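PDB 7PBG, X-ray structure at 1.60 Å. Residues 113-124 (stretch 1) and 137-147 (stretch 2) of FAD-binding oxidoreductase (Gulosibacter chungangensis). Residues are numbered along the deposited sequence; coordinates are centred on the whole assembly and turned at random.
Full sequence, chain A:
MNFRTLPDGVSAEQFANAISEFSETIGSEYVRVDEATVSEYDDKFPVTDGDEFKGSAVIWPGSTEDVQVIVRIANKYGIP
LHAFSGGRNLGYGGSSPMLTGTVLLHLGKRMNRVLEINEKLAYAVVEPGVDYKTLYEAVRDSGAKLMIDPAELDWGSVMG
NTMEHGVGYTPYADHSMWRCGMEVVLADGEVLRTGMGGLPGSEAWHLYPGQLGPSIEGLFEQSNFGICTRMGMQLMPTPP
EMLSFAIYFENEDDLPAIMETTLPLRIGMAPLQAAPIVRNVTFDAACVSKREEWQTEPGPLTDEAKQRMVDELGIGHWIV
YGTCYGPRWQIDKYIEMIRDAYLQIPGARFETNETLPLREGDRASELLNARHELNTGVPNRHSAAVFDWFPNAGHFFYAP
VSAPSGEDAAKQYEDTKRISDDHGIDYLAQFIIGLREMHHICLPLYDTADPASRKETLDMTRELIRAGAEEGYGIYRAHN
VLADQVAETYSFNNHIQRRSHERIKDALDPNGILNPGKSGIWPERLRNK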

# COMPACT_ATOMS: atom_id res chain seq x y z
N ARG A 113 -17.58 12.89 13.38
CA ARG A 113 -16.90 12.54 14.66
C ARG A 113 -15.53 11.91 14.43
O ARG A 113 -15.34 11.03 13.54
CB ARG A 113 -17.81 11.64 15.52
CG ARG A 113 -19.06 12.36 16.02
CD ARG A 113 -19.33 12.26 17.49
NE ARG A 113 -19.59 10.90 17.96
CZ ARG A 113 -20.73 10.20 17.77
NH1 ARG A 113 -21.77 10.75 17.16
NH2 ARG A 113 -20.86 8.98 18.28
N VAL A 114 -14.60 12.29 15.31
CA VAL A 114 -13.43 11.45 15.62
C VAL A 114 -13.90 10.37 16.59
O VAL A 114 -14.46 10.75 17.69
CB VAL A 114 -12.31 12.30 16.22
CG1 VAL A 114 -11.17 11.43 16.68
CG2 VAL A 114 -11.89 13.41 15.27
N LEU A 115 -13.71 9.10 16.25
CA LEU A 115 -14.27 7.98 17.05
C LEU A 115 -13.23 7.37 17.97
O LEU A 115 -13.63 6.66 18.90
CB LEU A 115 -14.87 6.94 16.12
CG LEU A 115 -16.03 7.49 15.32
CD1 LEU A 115 -16.50 6.48 14.35
CD2 LEU A 115 -17.19 7.92 16.20
N GLU A 116 -11.95 7.57 17.69
CA GLU A 116 -10.89 6.93 18.48
C GLU A 116 -9.61 7.72 18.23
O GLU A 116 -9.30 8.02 17.08
CB GLU A 116 -10.72 5.46 18.12
CG GLU A 116 -9.67 4.75 18.98
CD GLU A 116 -9.61 3.24 18.83
OE1 GLU A 116 -10.28 2.73 17.94
OE2 GLU A 116 -8.89 2.58 19.64
N ILE A 117 -8.83 7.87 19.28
CA ILE A 117 -7.41 8.30 19.23
C ILE A 117 -6.65 7.32 20.12
O ILE A 117 -6.67 7.43 21.35
CB ILE A 117 -7.23 9.74 19.66
CG1 ILE A 117 -8.05 10.71 18.80
CG2 ILE A 117 -5.76 10.13 19.70
CD1 ILE A 117 -8.20 12.03 19.47
N ASN A 118 -6.04 6.35 19.47
CA ASN A 118 -5.35 5.27 20.20
C ASN A 118 -3.89 5.68 20.31
O ASN A 118 -3.14 5.56 19.28
CB ASN A 118 -5.59 3.95 19.47
CG ASN A 118 -5.11 2.76 20.28
OD1 ASN A 118 -4.03 2.80 20.89
ND2 ASN A 118 -5.92 1.71 20.29
N GLU A 119 -3.45 6.06 21.49
CA GLU A 119 -2.03 6.48 21.63
C GLU A 119 -1.08 5.26 21.53
O GLU A 119 -0.06 5.37 20.86
CB GLU A 119 -1.82 7.17 22.96
CG GLU A 119 -0.42 7.73 23.10
CD GLU A 119 -0.27 8.66 24.29
OE1 GLU A 119 -1.16 8.61 25.21
OE2 GLU A 119 0.70 9.47 24.28
N LYS A 120 -1.37 4.16 22.24
CA LYS A 120 -0.46 3.00 22.34
C LYS A 120 -0.14 2.46 20.94
O LYS A 120 0.96 2.01 20.74
CB LYS A 120 -1.10 1.89 23.18
CG LYS A 120 -0.22 0.67 23.40
CD LYS A 120 -0.77 -0.29 24.44
CE LYS A 120 0.18 -1.45 24.69
NZ LYS A 120 -0.28 -2.35 25.78
N LEU A 121 -1.15 2.40 20.05
CA LEU A 121 -0.99 1.82 18.71
C LEU A 121 -1.03 2.94 17.66
O LEU A 121 -1.05 2.63 16.47
CB LEU A 121 -2.09 0.78 18.49
CG LEU A 121 -2.00 -0.41 19.45
CD1 LEU A 121 -3.05 -1.45 19.13
CD2 LEU A 121 -0.61 -1.03 19.43
N ALA A 122 -1.01 4.20 18.08
CA ALA A 122 -0.76 5.39 17.22
C ALA A 122 -1.67 5.42 16.01
O ALA A 122 -1.16 5.33 14.85
CB ALA A 122 0.65 5.42 16.77
N TYR A 123 -2.97 5.42 16.22
CA TYR A 123 -3.93 5.63 15.10
C TYR A 123 -5.13 6.43 15.57
O TYR A 123 -5.43 6.47 16.75
CB TYR A 123 -4.33 4.33 14.45
CG TYR A 123 -5.21 3.43 15.26
CD1 TYR A 123 -6.59 3.56 15.26
CD2 TYR A 123 -4.68 2.45 16.07
CE1 TYR A 123 -7.42 2.73 16.01
CE2 TYR A 123 -5.48 1.60 16.80
CZ TYR A 123 -6.86 1.73 16.78
OH TYR A 123 -7.66 0.89 17.52
N ALA A 124 -5.88 6.97 14.61
CA ALA A 124 -7.17 7.61 14.88
C ALA A 124 -8.18 6.98 13.93
O ALA A 124 -7.78 6.34 12.94
CB ALA A 124 -7.07 9.10 14.69
N GLU A 137 -6.95 19.21 16.67
CA GLU A 137 -7.47 19.69 17.98
C GLU A 137 -7.81 18.48 18.85
O GLU A 137 -7.45 18.49 20.04
CB GLU A 137 -8.66 20.62 17.76
CG GLU A 137 -8.21 21.99 17.25
CD GLU A 137 -9.29 22.98 16.89
OE1 GLU A 137 -10.46 22.61 16.97
OE2 GLU A 137 -8.93 24.08 16.45
N ALA A 138 -8.47 17.46 18.30
CA ALA A 138 -8.89 16.26 19.07
C ALA A 138 -7.66 15.54 19.62
O ALA A 138 -7.70 15.16 20.79
CB ALA A 138 -9.75 15.35 18.27
N VAL A 139 -6.58 15.43 18.83
CA VAL A 139 -5.34 14.77 19.29
C VAL A 139 -4.72 15.66 20.36
O VAL A 139 -4.33 15.13 21.40
CB VAL A 139 -4.40 14.46 18.10
CG1 VAL A 139 -3.05 13.98 18.57
CG2 VAL A 139 -5.05 13.46 17.16
N ARG A 140 -4.63 16.96 20.13
CA ARG A 140 -4.00 17.89 21.10
C ARG A 140 -4.73 17.77 22.43
O ARG A 140 -4.07 17.58 23.49
CB ARG A 140 -4.04 19.33 20.61
CG ARG A 140 -3.47 20.32 21.62
CD ARG A 140 -3.80 21.72 21.16
NE ARG A 140 -5.25 21.95 21.14
CZ ARG A 140 -5.87 22.91 20.47
NH1 ARG A 140 -5.19 23.75 19.71
NH2 ARG A 140 -7.19 22.99 20.54
N ASP A 141 -6.05 17.83 22.39
CA ASP A 141 -6.85 17.86 23.65
C ASP A 141 -6.86 16.49 24.35
O ASP A 141 -7.17 16.48 25.54
CB ASP A 141 -8.23 18.46 23.39
CG ASP A 141 -8.16 19.89 22.90
OD1 ASP A 141 -7.10 20.57 23.10
OD2 ASP A 141 -9.09 20.29 22.26
N SER A 142 -6.58 15.37 23.63
CA SER A 142 -6.51 13.98 24.17
C SER A 142 -5.24 13.78 25.01
O SER A 142 -5.24 12.83 25.84
CB SER A 142 -6.57 12.94 23.08
OG SER A 142 -5.30 12.78 22.44
N GLY A 143 -4.21 14.61 24.81
CA GLY A 143 -2.91 14.39 25.44
C GLY A 143 -2.08 13.38 24.67
O GLY A 143 -0.92 13.20 25.04
N ALA A 144 -2.62 12.71 23.67
CA ALA A 144 -1.87 11.62 22.97
C ALA A 144 -0.65 12.21 22.23
O ALA A 144 -0.79 13.24 21.55
CB ALA A 144 -2.81 10.88 22.05
N LYS A 145 0.52 11.60 22.36
CA LYS A 145 1.78 12.08 21.72
C LYS A 145 1.86 11.55 20.28
O LYS A 145 2.77 10.78 19.93
CB LYS A 145 3.00 11.69 22.56
CG LYS A 145 2.93 12.16 24.01
CD LYS A 145 2.61 13.62 24.16
CE LYS A 145 2.78 14.13 25.58
NZ LYS A 145 1.48 14.52 26.20
N LEU A 146 0.95 12.04 19.47
CA LEU A 146 0.78 11.66 18.05
C LEU A 146 0.66 12.94 17.23
O LEU A 146 0.15 13.95 17.74
CB LEU A 146 -0.51 10.85 17.89
CG LEU A 146 -0.62 9.53 18.66
CD1 LEU A 146 -1.97 8.95 18.35
CD2 LEU A 146 0.49 8.57 18.32
N MET A 147 1.10 12.86 15.99
CA MET A 147 1.04 13.93 15.00
C MET A 147 0.09 13.51 13.90
O MET A 147 0.05 12.31 13.51
CB MET A 147 2.42 14.15 14.37
CG MET A 147 3.39 14.81 15.28
SD MET A 147 5.02 14.68 14.51
CE MET A 147 4.70 15.46 12.92

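The contact is built around Ile117, which points from its strand toward the helix and the segment that follows it. With chi1 near -59° (m) and chi2 near 163° (t), its CD1 comes closest to Ala138, 3.9 Å from CB of that residue. Both CD1 and CG2 of Ile117 lie 4.2 Å from CG2 of Val139, and CG2 also reaches OG of Ser142 at 3.8 Å, CB of Ala144 at 3.8 Å and CD1 of Leu146 at 4.2 Å. One beta-branched residue thus spans the helix and its exit. Ala138 points its CB toward the strand, and CD1 of Ile117 lies 3.4 Å from its backbone O. Val114, three residues earlier and in the t rotamer, extends the apolar row more loosely, with CG2 4.2 Å from CB of Ala138.

Leu146 fills the other end. Its m,t conformation sends its two methyls to different parts of the turn: CD2 packs 3.5 Å from CB of Ala122, while CD1 sits 3.7 Å from the O of Asn118 and 4.1 Å from CA of Glu119. That turn is tied by a pair of backbone bonds, Asn118 N to Tyr123 O at 2.8 Å and Tyr123 N to Asn118 O at 3.1 Å. Asn118 itself points away from the contact; in the t rotamer its OD1 accepts from the N of Leu121 at 3.0 Å, and its ND2 donates to OE2 of Glu116 at 3.2 Å, so its side chain braces the turn from within.

The one hydrogen bond between the stretches comes from Glu119. Its CA-to-CB bond points sideways, but an extended chain (chi1 -174°, chi2 169°, both t) brings the carboxylate alongside the other backbone, where OE2 accepts from the N of Lys145 at 2.9 Å with a nearly straight angle of 167°. The aliphatic part is used as well: CB of Glu119 lies 3.9 Å from CB of Ala144.

The helix exit is organised by Ser142. Its p rotamer (chi1 80°) lets OG donate back to the O of Val139 at 2.7 Å and accept from the N of Ala144 at 2.9 Å, linking the last turn to the departing chain. Between them Gly143 has phi 82°, a positive value that favours glycine. Lys145 folds back through m,m torsions at chi1 and chi2, and its NZ donates to the O of Gly143 at 3.0 Å, leading the amine away from the strand while its backbone N serves Glu119.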